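Local coordinates for protein oxidoreductase, 2OG-Fe(II) oxygenase family (Burkholderia pseudomallei, PDB 6N1F) that binds an iron ion and probably acts as an oxidoreductase of the 2-oxoglutarate and iron-dependent oxygenase family, at residues 175-184 and 208-219; 47-57 and 193-204. All coordinates share one frame; numbering follows the deposited sequence.

Contact 1. Residues 175-184 and 208-219; sequences AFDGGEFVVH and RHEVRTVRANER. With FE (Fe (III) ion), chain E.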
loop_
_atom_site.group_PDB
_atom_site.type_symbol
_atom_site.label_atom_id
_atom_site.label_comp_id
_atom_site.label_asym_id
_atom_site.label_seq_id
_atom_site.Cartn_x
_atom_site.Cartn_y
_atom_site.Cartn_z
ATOM N N ALA A 175 -0.605 6.846 15.926
ATOM C CA ALA A 175 -1.925 7.169 16.454
ATOM C C ALA A 175 -2.496 8.338 15.678
ATOM O O ALA A 175 -1.852 9.388 15.585
ATOM C CB ALA A 175 -1.859 7.514 17.945
ATOM N N PHE A 176 -3.700 8.163 15.143
ATOM C CA PHE A 176 -4.390 9.237 14.437
ATOM C C PHE A 176 -5.884 8.937 14.423
ATOM O O PHE A 176 -6.316 7.815 14.706
ATOM C CB PHE A 176 -3.853 9.408 13.008
ATOM C CG PHE A 176 -3.973 8.170 12.166
ATOM C CD1 PHE A 176 -5.069 7.986 11.328
ATOM C CD2 PHE A 176 -3.004 7.181 12.227
ATOM C CE1 PHE A 176 -5.195 6.842 10.554
ATOM C CE2 PHE A 176 -3.119 6.032 11.461
ATOM C CZ PHE A 176 -4.215 5.861 10.621
ATOM N N ASP A 177 -6.664 9.966 14.097
ATOM C CA ASP A 177 -8.101 9.860 13.892
ATOM C C ASP A 177 -8.422 10.011 12.411
ATOM O O ASP A 177 -7.630 10.554 11.635
ATOM C CB ASP A 177 -8.854 10.920 14.702
ATOM C CG ASP A 177 -8.669 10.750 16.192
ATOM O OD1 ASP A 177 -8.128 9.703 16.600
ATOM O OD2 ASP A 177 -9.052 11.661 16.954
ATOM N N GLY A 178 -9.600 9.525 12.026
ATOM C CA GLY A 178 -9.981 9.562 10.624
ATOM C C GLY A 178 -9.027 8.754 9.765
ATOM O O GLY A 178 -8.475 7.731 10.186
ATOM N N GLY A 179 -8.825 9.219 8.533
ATOM C CA GLY A 179 -7.858 8.577 7.653
ATOM C C GLY A 179 -8.222 7.176 7.203
ATOM O O GLY A 179 -7.325 6.357 6.944
ATOM N N GLU A 180 -9.512 6.872 7.091
ATOM C CA GLU A 180 -9.899 5.544 6.643
ATOM C C GLU A 180 -9.558 5.334 5.170
ATOM O O GLU A 180 -9.683 6.232 4.333
ATOM C CB GLU A 180 -11.383 5.298 6.874
ATOM C CG GLU A 180 -11.812 5.331 8.338
ATOM C CD GLU A 180 -12.171 6.725 8.793
ATOM O OE1 GLU A 180 -11.933 7.667 8.002
ATOM O OE2 GLU A 180 -12.695 6.881 9.925
ATOM N N PHE A 181 -9.105 4.131 4.865
ATOM C CA PHE A 181 -8.923 3.702 3.492
ATOM C C PHE A 181 -10.259 3.139 3.009
ATOM O O PHE A 181 -10.751 2.152 3.565
ATOM C CB PHE A 181 -7.798 2.668 3.432
ATOM C CG PHE A 181 -7.544 2.156 2.083
ATOM C CD1 PHE A 181 -6.811 2.903 1.182
ATOM C CD2 PHE A 181 -8.058 0.931 1.688
ATOM C CE1 PHE A 181 -6.597 2.437 -0.094
ATOM C CE2 PHE A 181 -7.829 0.457 0.421
ATOM C CZ PHE A 181 -7.104 1.216 -0.475
ATOM N N VAL A 182 -10.867 3.782 2.007
ATOM C CA VAL A 182 -12.194 3.408 1.535
ATOM C C VAL A 182 -12.121 2.980 0.078
ATOM O O VAL A 182 -11.656 3.745 -0.774
ATOM C CB VAL A 182 -13.196 4.557 1.699
ATOM C CG1 VAL A 182 -14.571 4.082 1.305
ATOM C CG2 VAL A 182 -13.177 5.058 3.139
ATOM N N VAL A 183 -12.634 1.778 -0.206
ATOM C CA VAL A 183 -12.749 1.225 -1.550
ATOM C C VAL A 183 -14.198 1.308 -1.998
ATOM O O VAL A 183 -15.117 0.996 -1.226
ATOM C CB VAL A 183 -12.269 -0.240 -1.590
ATOM C CG1 VAL A 183 -12.311 -0.778 -3.012
ATOM C CG2 VAL A 183 -10.892 -0.372 -0.985
ATOM N N HIS A 184 -14.401 1.687 -3.264
ATOM C CA HIS A 184 -15.720 1.879 -3.864
ATOM C C HIS A 184 -15.912 0.950 -5.061
ATOM O O HIS A 184 -15.917 1.397 -6.217
ATOM C CB HIS A 184 -15.905 3.332 -4.293
ATOM C CG HIS A 184 -15.896 4.300 -3.152
ATOM N ND1 HIS A 184 -17.045 4.881 -2.671
ATOM C CD2 HIS A 184 -14.886 4.775 -2.392
ATOM C CE1 HIS A 184 -16.745 5.680 -1.664
ATOM N NE2 HIS A 184 -15.440 5.636 -1.474
ATOM N N ARG A 208 -11.864 1.784 -7.588
ATOM C CA ARG A 208 -11.621 3.130 -7.101
ATOM C C ARG A 208 -11.485 3.109 -5.584
ATOM O O ARG A 208 -12.139 2.316 -4.903
ATOM C CB ARG A 208 -12.773 4.042 -7.536
ATOM C CG ARG A 208 -12.911 4.192 -9.045
ATOM C CD ARG A 208 -14.171 4.975 -9.454
ATOM N NE ARG A 208 -14.112 6.409 -9.150
ATOM C CZ ARG A 208 -13.422 7.306 -9.858
ATOM N NH1 ARG A 208 -12.708 6.922 -10.907
ATOM N NH2 ARG A 208 -13.434 8.590 -9.511
ATOM N N HIS A 209 -10.614 3.964 -5.049
ATOM C CA HIS A 209 -10.421 4.020 -3.602
ATOM C C HIS A 209 -9.910 5.395 -3.188
ATOM O O HIS A 209 -9.506 6.211 -4.020
ATOM C CB HIS A 209 -9.460 2.936 -3.111
ATOM C CG HIS A 209 -8.098 3.026 -3.711
ATOM N ND1 HIS A 209 -7.632 2.112 -4.631
ATOM C CD2 HIS A 209 -7.100 3.922 -3.528
ATOM C CE1 HIS A 209 -6.403 2.437 -4.984
ATOM N NE2 HIS A 209 -6.055 3.532 -4.330
ATOM N N GLU A 210 -9.904 5.627 -1.876
ATOM C CA GLU A 210 -9.623 6.946 -1.331
ATOM C C GLU A 210 -9.233 6.804 0.126
ATOM O O GLU A 210 -9.570 5.819 0.791
ATOM C CB GLU A 210 -10.849 7.859 -1.430
ATOM C CG GLU A 210 -11.903 7.465 -0.417
ATOM C CD GLU A 210 -13.099 8.414 -0.359
ATOM O OE1 GLU A 210 -12.918 9.630 -0.580
ATOM O OE2 GLU A 210 -14.219 7.935 -0.079
ATOM N N VAL A 211 -8.564 7.827 0.632
ATOM C CA VAL A 211 -8.301 7.951 2.055
ATOM C C VAL A 211 -9.091 9.151 2.557
ATOM O O VAL A 211 -8.977 10.248 1.999
ATOM C CB VAL A 211 -6.795 8.097 2.333
ATOM C CG1 VAL A 211 -6.541 8.166 3.833
ATOM C CG2 VAL A 211 -6.008 6.933 1.692
ATOM N N ARG A 212 -9.919 8.939 3.579
ATOM C CA ARG A 212 -10.742 10.027 4.082
ATOM C C ARG A 212 -9.935 10.923 5.014
ATOM O O ARG A 212 -8.820 10.595 5.440
ATOM C CB ARG A 212 -11.995 9.495 4.782
ATOM C CG ARG A 212 -12.895 8.745 3.827
ATOM C CD ARG A 212 -14.209 8.342 4.446
ATOM N NE ARG A 212 -15.143 7.896 3.415
ATOM C CZ ARG A 212 -16.258 7.212 3.652
ATOM N NH1 ARG A 212 -16.580 6.861 4.894
ATOM N NH2 ARG A 212 -17.040 6.861 2.643
ATOM N N THR A 213 -10.526 12.078 5.316
ATOM C CA THR A 213 -9.833 13.164 5.990
ATOM C C THR A 213 -9.118 12.678 7.238
ATOM O O THR A 213 -9.690 11.948 8.051
ATOM C CB THR A 213 -10.842 14.258 6.362
ATOM O OG1 THR A 213 -11.626 14.563 5.213
ATOM C CG2 THR A 213 -10.127 15.513 6.814
ATOM N N VAL A 214 -7.862 13.095 7.381
ATOM C CA VAL A 214 -7.100 12.833 8.594
ATOM C C VAL A 214 -7.560 13.823 9.649
ATOM O O VAL A 214 -7.527 15.036 9.427
ATOM C CB VAL A 214 -5.592 12.946 8.347
ATOM C CG1 VAL A 214 -4.847 12.760 9.647
ATOM C CG2 VAL A 214 -5.142 11.890 7.334
ATOM N N ARG A 215 -7.987 13.311 10.799
ATOM C CA ARG A 215 -8.647 14.144 11.789
ATOM C C ARG A 215 -7.763 14.483 12.978
ATOM O O ARG A 215 -8.119 15.380 13.750
ATOM C CB ARG A 215 -9.947 13.475 12.268
ATOM C CG ARG A 215 -11.066 13.523 11.220
ATOM C CD ARG A 215 -12.446 13.232 11.783
ATOM N NE ARG A 215 -12.916 11.902 11.416
ATOM C CZ ARG A 215 -13.062 10.890 12.269
ATOM N NH1 ARG A 215 -12.789 11.060 13.560
ATOM N NH2 ARG A 215 -13.488 9.706 11.833
ATOM N N ALA A 216 -6.620 13.821 13.138
ATOM C CA ALA A 216 -5.716 14.213 14.209
ATOM C C ALA A 216 -4.306 13.748 13.881
ATOM O O ALA A 216 -4.104 12.820 13.094
ATOM C CB ALA A 216 -6.174 13.664 15.566
ATOM N N ASN A 217 -3.341 14.413 14.524
ATOM C CA ASN A 217 -1.902 14.260 14.334
ATOM C C ASN A 217 -1.516 14.029 12.877
ATOM O O ASN A 217 -1.580 14.954 12.060
ATOM C CB ASN A 217 -1.360 13.130 15.213
ATOM C CG ASN A 217 0.148 13.232 15.426
ATOM O OD1 ASN A 217 0.741 14.303 15.269
ATOM N ND2 ASN A 217 0.773 12.116 15.783
ATOM N N GLU A 218 -1.105 12.808 12.544
ATOM C CA GLU A 218 -0.592 12.520 11.213
ATOM C C GLU A 218 -0.710 11.026 10.954
ATOM O O GLU A 218 -0.778 10.222 11.883
ATOM C CB GLU A 218 0.864 12.978 11.061
ATOM C CG GLU A 218 1.859 12.135 11.826
ATOM C CD GLU A 218 3.300 12.572 11.599
ATOM O OE1 GLU A 218 3.559 13.792 11.541
ATOM O OE2 GLU A 218 4.177 11.691 11.476
ATOM N N ARG A 219 -0.740 10.669 9.674
ATOM C CA ARG A 219 -0.938 9.291 9.247
ATOM C C ARG A 219 0.170 8.969 8.259
ATOM O O ARG A 219 0.322 9.662 7.243
ATOM C CB ARG A 219 -2.333 9.112 8.629
ATOM C CG ARG A 219 -2.658 7.757 7.972
ATOM C CD ARG A 219 -3.775 8.011 6.959
ATOM N NE ARG A 219 -4.605 6.858 6.630
ATOM C CZ ARG A 219 -4.414 6.070 5.573
ATOM N NH1 ARG A 219 -3.399 6.290 4.733
ATOM N NH2 ARG A 219 -5.250 5.074 5.342
HETATM FE FE FE E . -4.127 4.471 -4.591
HETATM O O HOH W 1 -12.547 11.004 8.054
HETATM O O HOH W 2 -14.926 8.359 10.216
HETATM O O HOH W 3 -14.374 1.222 -8.484
HETATM O O HOH W 4 -3.984 5.546 -2.316
#

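Contact 2. Residues 47-57 and 193-204; sequences GTVMLPAYVAF and FAPAYGTVIVTS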
loop_
_atom_site.group_PDB
_atom_site.type_symbol
_atom_site.label_atom_id
_atom_site.label_comp_id
_atom_site.label_asym_id
_atom_site.label_seq_id
_atom_site.Cartn_x
_atom_site.Cartn_y
_atom_site.Cartn_z
ATOM N N GLY A 47 -12.080 -7.929 -2.618
ATOM C CA GLY A 47 -11.181 -7.071 -3.356
ATOM C C GLY A 47 -10.174 -6.349 -2.492
ATOM O O GLY A 47 -9.266 -5.710 -3.034
ATOM N N THR A 48 -10.296 -6.463 -1.170
ATOM C CA THR A 48 -9.452 -5.777 -0.205
ATOM C C THR A 48 -9.429 -6.609 1.066
ATOM O O THR A 48 -10.441 -7.195 1.447
ATOM C CB THR A 48 -9.985 -4.368 0.100
ATOM O OG1 THR A 48 -10.157 -3.662 -1.128
ATOM C CG2 THR A 48 -9.003 -3.596 0.972
ATOM N N VAL A 49 -8.272 -6.673 1.715
ATOM C CA VAL A 49 -8.148 -7.352 2.996
ATOM C C VAL A 49 -7.142 -6.588 3.847
ATOM O O VAL A 49 -6.157 -6.052 3.327
ATOM C CB VAL A 49 -7.749 -8.826 2.792
ATOM C CG1 VAL A 49 -6.352 -8.925 2.166
ATOM C CG2 VAL A 49 -7.815 -9.570 4.092
HETATM N N MSE A 50 -7.415 -6.505 5.149
HETATM C CA MSE A 50 -6.511 -5.880 6.127
HETATM C C MSE A 50 -5.933 -6.946 7.046
HETATM O O MSE A 50 -6.671 -7.686 7.701
HETATM C CB MSE A 50 -7.237 -4.816 6.974
HETATM C CG MSE A 50 -6.344 -4.104 7.952
HETATM SE SE MSE A 50 -7.188 -2.443 8.561
HETATM C CE MSE A 50 -8.776 -3.194 9.457
ATOM N N LEU A 51 -4.615 -7.017 7.097
ATOM C CA LEU A 51 -3.984 -8.032 7.923
ATOM C C LEU A 51 -3.620 -7.445 9.283
ATOM O O LEU A 51 -3.244 -6.271 9.367
ATOM C CB LEU A 51 -2.731 -8.565 7.235
ATOM C CG LEU A 51 -2.913 -8.888 5.748
ATOM C CD1 LEU A 51 -1.562 -9.172 5.078
ATOM C CD2 LEU A 51 -3.874 -10.050 5.544
ATOM N N PRO A 52 -3.733 -8.193 10.375
ATOM C CA PRO A 52 -3.412 -7.625 11.688
ATOM C C PRO A 52 -1.910 -7.569 11.903
ATOM O O PRO A 52 -1.132 -8.318 11.305
ATOM C CB PRO A 52 -4.074 -8.599 12.669
ATOM C CG PRO A 52 -4.080 -9.923 11.944
ATOM C CD PRO A 52 -4.169 -9.600 10.459
ATOM N N ALA A 53 -1.504 -6.651 12.770
ATOM C CA ALA A 53 -0.120 -6.638 13.235
ATOM C C ALA A 53 0.122 -7.863 14.118
ATOM O O ALA A 53 -0.673 -8.138 15.019
ATOM C CB ALA A 53 0.150 -5.348 14.010
ATOM N N TYR A 54 1.202 -8.618 13.882
ATOM C CA TYR A 54 2.246 -8.350 12.927
ATOM C C TYR A 54 2.462 -9.562 12.028
ATOM O O TYR A 54 3.551 -10.136 12.012
ATOM C CB TYR A 54 3.543 -8.031 13.677
ATOM C CG TYR A 54 3.429 -6.808 14.559
ATOM C CD1 TYR A 54 3.755 -5.557 14.065
ATOM C CD2 TYR A 54 3.002 -6.906 15.885
ATOM C CE1 TYR A 54 3.660 -4.432 14.844
ATOM C CE2 TYR A 54 2.898 -5.773 16.683
ATOM C CZ TYR A 54 3.239 -4.543 16.155
ATOM O OH TYR A 54 3.149 -3.411 16.922
ATOM N N VAL A 55 1.424 -9.948 11.296
ATOM C CA VAL A 55 1.473 -11.149 10.463
ATOM C C VAL A 55 2.470 -10.983 9.319
ATOM O O VAL A 55 3.399 -11.780 9.171
ATOM C CB VAL A 55 0.067 -11.484 9.940
ATOM C CG1 VAL A 55 0.131 -12.498 8.818
ATOM C CG2 VAL A 55 -0.828 -11.963 11.098
ATOM N N ALA A 56 2.297 -9.947 8.489
ATOM C CA ALA A 56 3.117 -9.864 7.280
ATOM C C ALA A 56 4.532 -9.367 7.569
ATOM O O ALA A 56 5.497 -9.836 6.949
ATOM C CB ALA A 56 2.450 -8.954 6.249
ATOM N N PHE A 57 4.669 -8.389 8.464
ATOM C CA PHE A 57 5.956 -7.822 8.838
ATOM C C PHE A 57 6.046 -7.796 10.352
ATOM O O PHE A 57 5.133 -7.298 11.016
ATOM C CB PHE A 57 6.109 -6.419 8.282
ATOM C CG PHE A 57 6.100 -6.370 6.800
ATOM C CD1 PHE A 57 7.290 -6.446 6.093
ATOM C CD2 PHE A 57 4.914 -6.260 6.101
ATOM C CE1 PHE A 57 7.296 -6.404 4.710
ATOM C CE2 PHE A 57 4.914 -6.221 4.716
ATOM C CZ PHE A 57 6.108 -6.295 4.020
ATOM N N PHE A 193 -11.938 0.712 5.811
ATOM C CA PHE A 193 -10.875 0.088 6.592
ATOM C C PHE A 193 -10.197 1.162 7.421
ATOM O O PHE A 193 -9.638 2.109 6.862
ATOM C CB PHE A 193 -9.839 -0.605 5.696
ATOM C CG PHE A 193 -10.399 -1.735 4.894
ATOM C CD1 PHE A 193 -10.228 -3.043 5.304
ATOM C CD2 PHE A 193 -11.099 -1.483 3.725
ATOM C CE1 PHE A 193 -10.757 -4.076 4.554
ATOM C CE2 PHE A 193 -11.629 -2.498 2.982
ATOM C CZ PHE A 193 -11.458 -3.808 3.398
ATOM N N ALA A 194 -10.243 1.002 8.744
ATOM C CA ALA A 194 -9.533 1.853 9.689
ATOM C C ALA A 194 -8.244 1.154 10.097
ATOM O O ALA A 194 -8.304 0.125 10.776
ATOM C CB ALA A 194 -10.397 2.123 10.916
ATOM N N PRO A 195 -7.088 1.637 9.711
ATOM C CA PRO A 195 -5.873 0.858 9.952
ATOM C C PRO A 195 -5.179 1.327 11.209
ATOM O O PRO A 195 -5.257 2.504 11.563
ATOM C CB PRO A 195 -5.034 1.137 8.701
ATOM C CG PRO A 195 -5.378 2.568 8.388
ATOM C CD PRO A 195 -6.816 2.806 8.861
ATOM N N ALA A 196 -4.514 0.413 11.897
ATOM C CA ALA A 196 -3.712 0.747 13.057
ATOM C C ALA A 196 -2.250 0.475 12.736
ATOM O O ALA A 196 -1.909 -0.090 11.690
ATOM C CB ALA A 196 -4.172 -0.045 14.287
ATOM N N TYR A 197 -1.383 0.899 13.643
ATOM C CA TYR A 197 0.041 0.651 13.473
ATOM C C TYR A 197 0.292 -0.823 13.219
ATOM O O TYR A 197 -0.253 -1.686 13.909
ATOM C CB TYR A 197 0.825 1.092 14.713
ATOM C CG TYR A 197 2.307 0.827 14.543
ATOM C CD1 TYR A 197 3.087 1.673 13.778
ATOM C CD2 TYR A 197 2.910 -0.287 15.112
ATOM C CE1 TYR A 197 4.430 1.444 13.607
ATOM C CE2 TYR A 197 4.264 -0.528 14.949
ATOM C CZ TYR A 197 5.015 0.342 14.191
ATOM O OH TYR A 197 6.352 0.119 14.009
ATOM N N GLY A 198 1.122 -1.117 12.227
ATOM C CA GLY A 198 1.476 -2.490 11.982
ATOM C C GLY A 198 0.506 -3.270 11.124
ATOM O O GLY A 198 0.859 -4.369 10.682
ATOM N N THR A 199 -0.704 -2.761 10.878
ATOM C CA THR A 199 -1.578 -3.447 9.942
ATOM C C THR A 199 -1.120 -3.196 8.511
ATOM O O THR A 199 -0.389 -2.251 8.211
ATOM C CB THR A 199 -3.046 -3.010 10.076
ATOM O OG1 THR A 199 -3.189 -1.640 9.675
ATOM C CG2 THR A 199 -3.567 -3.201 11.501
ATOM N N VAL A 200 -1.585 -4.066 7.619
ATOM C CA VAL A 200 -1.207 -4.076 6.215
ATOM C C VAL A 200 -2.476 -4.299 5.405
ATOM O O VAL A 200 -3.215 -5.260 5.647
ATOM C CB VAL A 200 -0.173 -5.184 5.916
ATOM C CG1 VAL A 200 0.129 -5.252 4.437
ATOM C CG2 VAL A 200 1.102 -4.961 6.728
ATOM N N ILE A 201 -2.738 -3.413 4.454
ATOM C CA ILE A 201 -3.886 -3.537 3.569
ATOM C C ILE A 201 -3.371 -4.029 2.223
ATOM O O ILE A 201 -2.329 -3.569 1.742
ATOM C CB ILE A 201 -4.653 -2.197 3.458
ATOM C CG1 ILE A 201 -5.240 -1.822 4.827
ATOM C CG2 ILE A 201 -5.785 -2.258 2.389
ATOM C CD1 ILE A 201 -5.824 -0.384 4.957
ATOM N N VAL A 202 -4.044 -5.026 1.659
ATOM C CA VAL A 202 -3.767 -5.513 0.314
ATOM C C VAL A 202 -5.036 -5.304 -0.482
ATOM O O VAL A 202 -6.124 -5.661 -0.019
ATOM C CB VAL A 202 -3.350 -6.994 0.300
ATOM C CG1 VAL A 202 -2.985 -7.418 -1.114
ATOM C CG2 VAL A 202 -2.176 -7.236 1.247
ATOM N N THR A 203 -4.922 -4.672 -1.638
ATOM C CA THR A 203 -6.135 -4.368 -2.377
ATOM C C THR A 203 -5.872 -4.490 -3.868
ATOM O O THR A 203 -4.751 -4.271 -4.336
ATOM C CB THR A 203 -6.692 -2.972 -1.992
ATOM O OG1 THR A 203 -7.867 -2.707 -2.763
ATOM C CG2 THR A 203 -5.686 -1.875 -2.245
ATOM N N SER A 204 -6.908 -4.914 -4.596
ATOM C CA SER A 204 -6.853 -4.984 -6.049
ATOM C C SER A 204 -7.020 -3.598 -6.652
ATOM O O SER A 204 -7.908 -2.840 -6.256
ATOM C CB SER A 204 -7.945 -5.904 -6.593
ATOM O OG SER A 204 -7.971 -5.854 -8.015
HETATM O O HOH W 5 2.795 -6.400 10.097
#

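Contact 1. Residues 175-184 and 208-219
Strands 181-184 and 208-211 pair antiparallel, their axes 4.6 Å apart at closest approach, and the backbone pairing carries on past the strands, where Gly179 N donates to Thr213 O and Arg215 N to Asp177 O. Val182 and Glu210 form a hydrogen-bonded pair, with Val182 N 2.7 Å from Glu210 O. Phe181 and His209 point to the same face of the sheet. The end of the Phe181 ring, CZ, lies over one face of the His209 imidazole, 3.8 Å from CG of His209, with the two planes inclined at 38°. The chi1 of His209 (60°) sets the imidazole between its own backbone N and carbonyl carbon, and NE2 reaches the iron at 2.2 Å; His155 and Asp157 complete the protein ligands. On the other face, His184 NE2 donates to Glu210 OE2 (3.0 Å), meeting it from above the carboxylate plane. Val182 CG2 covers one face of the Arg212 guanidinium, whose charge is paired with Glu26. Further along, Arg219 CG sits over the Phe176 ring, 3.6 Å from CZ of Phe176, while Arg219 NE donates to Gly179 O (2.8 Å) on a lone pair in the carbonyl plane. This strand pair thus carries one ligand of the family's two-histidine, one-carboxylate iron site; Phe181 and the metal bond together would restrict rotation of the His209 ring, while the His184-Glu210 bond lies on the opposite face.

Contact 2. Residues 47-57 and 193-204
With its CG2 anti to the backbone N, Thr48 (chi1 -53°) lays that methyl over one face of the Phe193 ring, 3.5 Å from CZ of Phe193, and leaves OG1 beside Thr203 OG1, 3.0 Å away. The Met50 side chain, a selenomethionine, leaves the backbone with CG likewise anti to N (chi1 -178°), then bends at chi3, 63°. Its CG packs on Ile201 CG1, and SE comes to 3.6 Å from Ala194 O, beside Pro195. Thr48, Met50, Ile201 and Thr203 share one face of the antiparallel pair formed by strands 48-51 and 200-204, and the segment around Phe193 packs against that face. Val49 and Val202 exchange two backbone hydrogen bonds, and Leu51 N donates to Val200 O at 2.7 Å. The other face is aliphatic: Val49 CG1 meets Val202 CB at 4.0 Å, and Leu51 CD1 touches both Val200 and Val202. Beyond the strands, a type II turn from Ala196 to Thr199 places Gly198, with positive phi, closely against Ala53 CB and the Tyr54 ring. Tyr54 OH approaches the edge of the Tyr197 ring in its plane, 3.6 Å from CD2 of Tyr197, and a water bridges Phe57 O to Gly198 O. Strand 48-51 is an edge strand of the large antiparallel sheet; helices 36-45 and 120-130 cover the Val49, Leu51 and Val202 face, strand 166-171 flanks strand 200-204 on its other side, and Phe29 stacks on Phe193.

Overall arrangement
Both contacts bring together the two sheets of the double-stranded beta-helix expected of this family. Contact 1 lies chiefly in the smaller sheet and also reaches strand 218-227 of the large one; contact 2 lies chiefly at an edge of the large sheet, with Phe193 coming from the smaller. Contact 2 is the more buried and largely apolar, whereas contact 1 is only partly buried, with arginines, carboxylates and waters as well as the iron ligand. Their segments alternate along the chain and touch: Phe181 N probably hydrogen-bonds to Phe193 O, and Val183 CG2 packs on Thr48 OG1. Strand 200-204 precedes 208-211, and the side chain of Thr203 is about 7 Å from the bound iron.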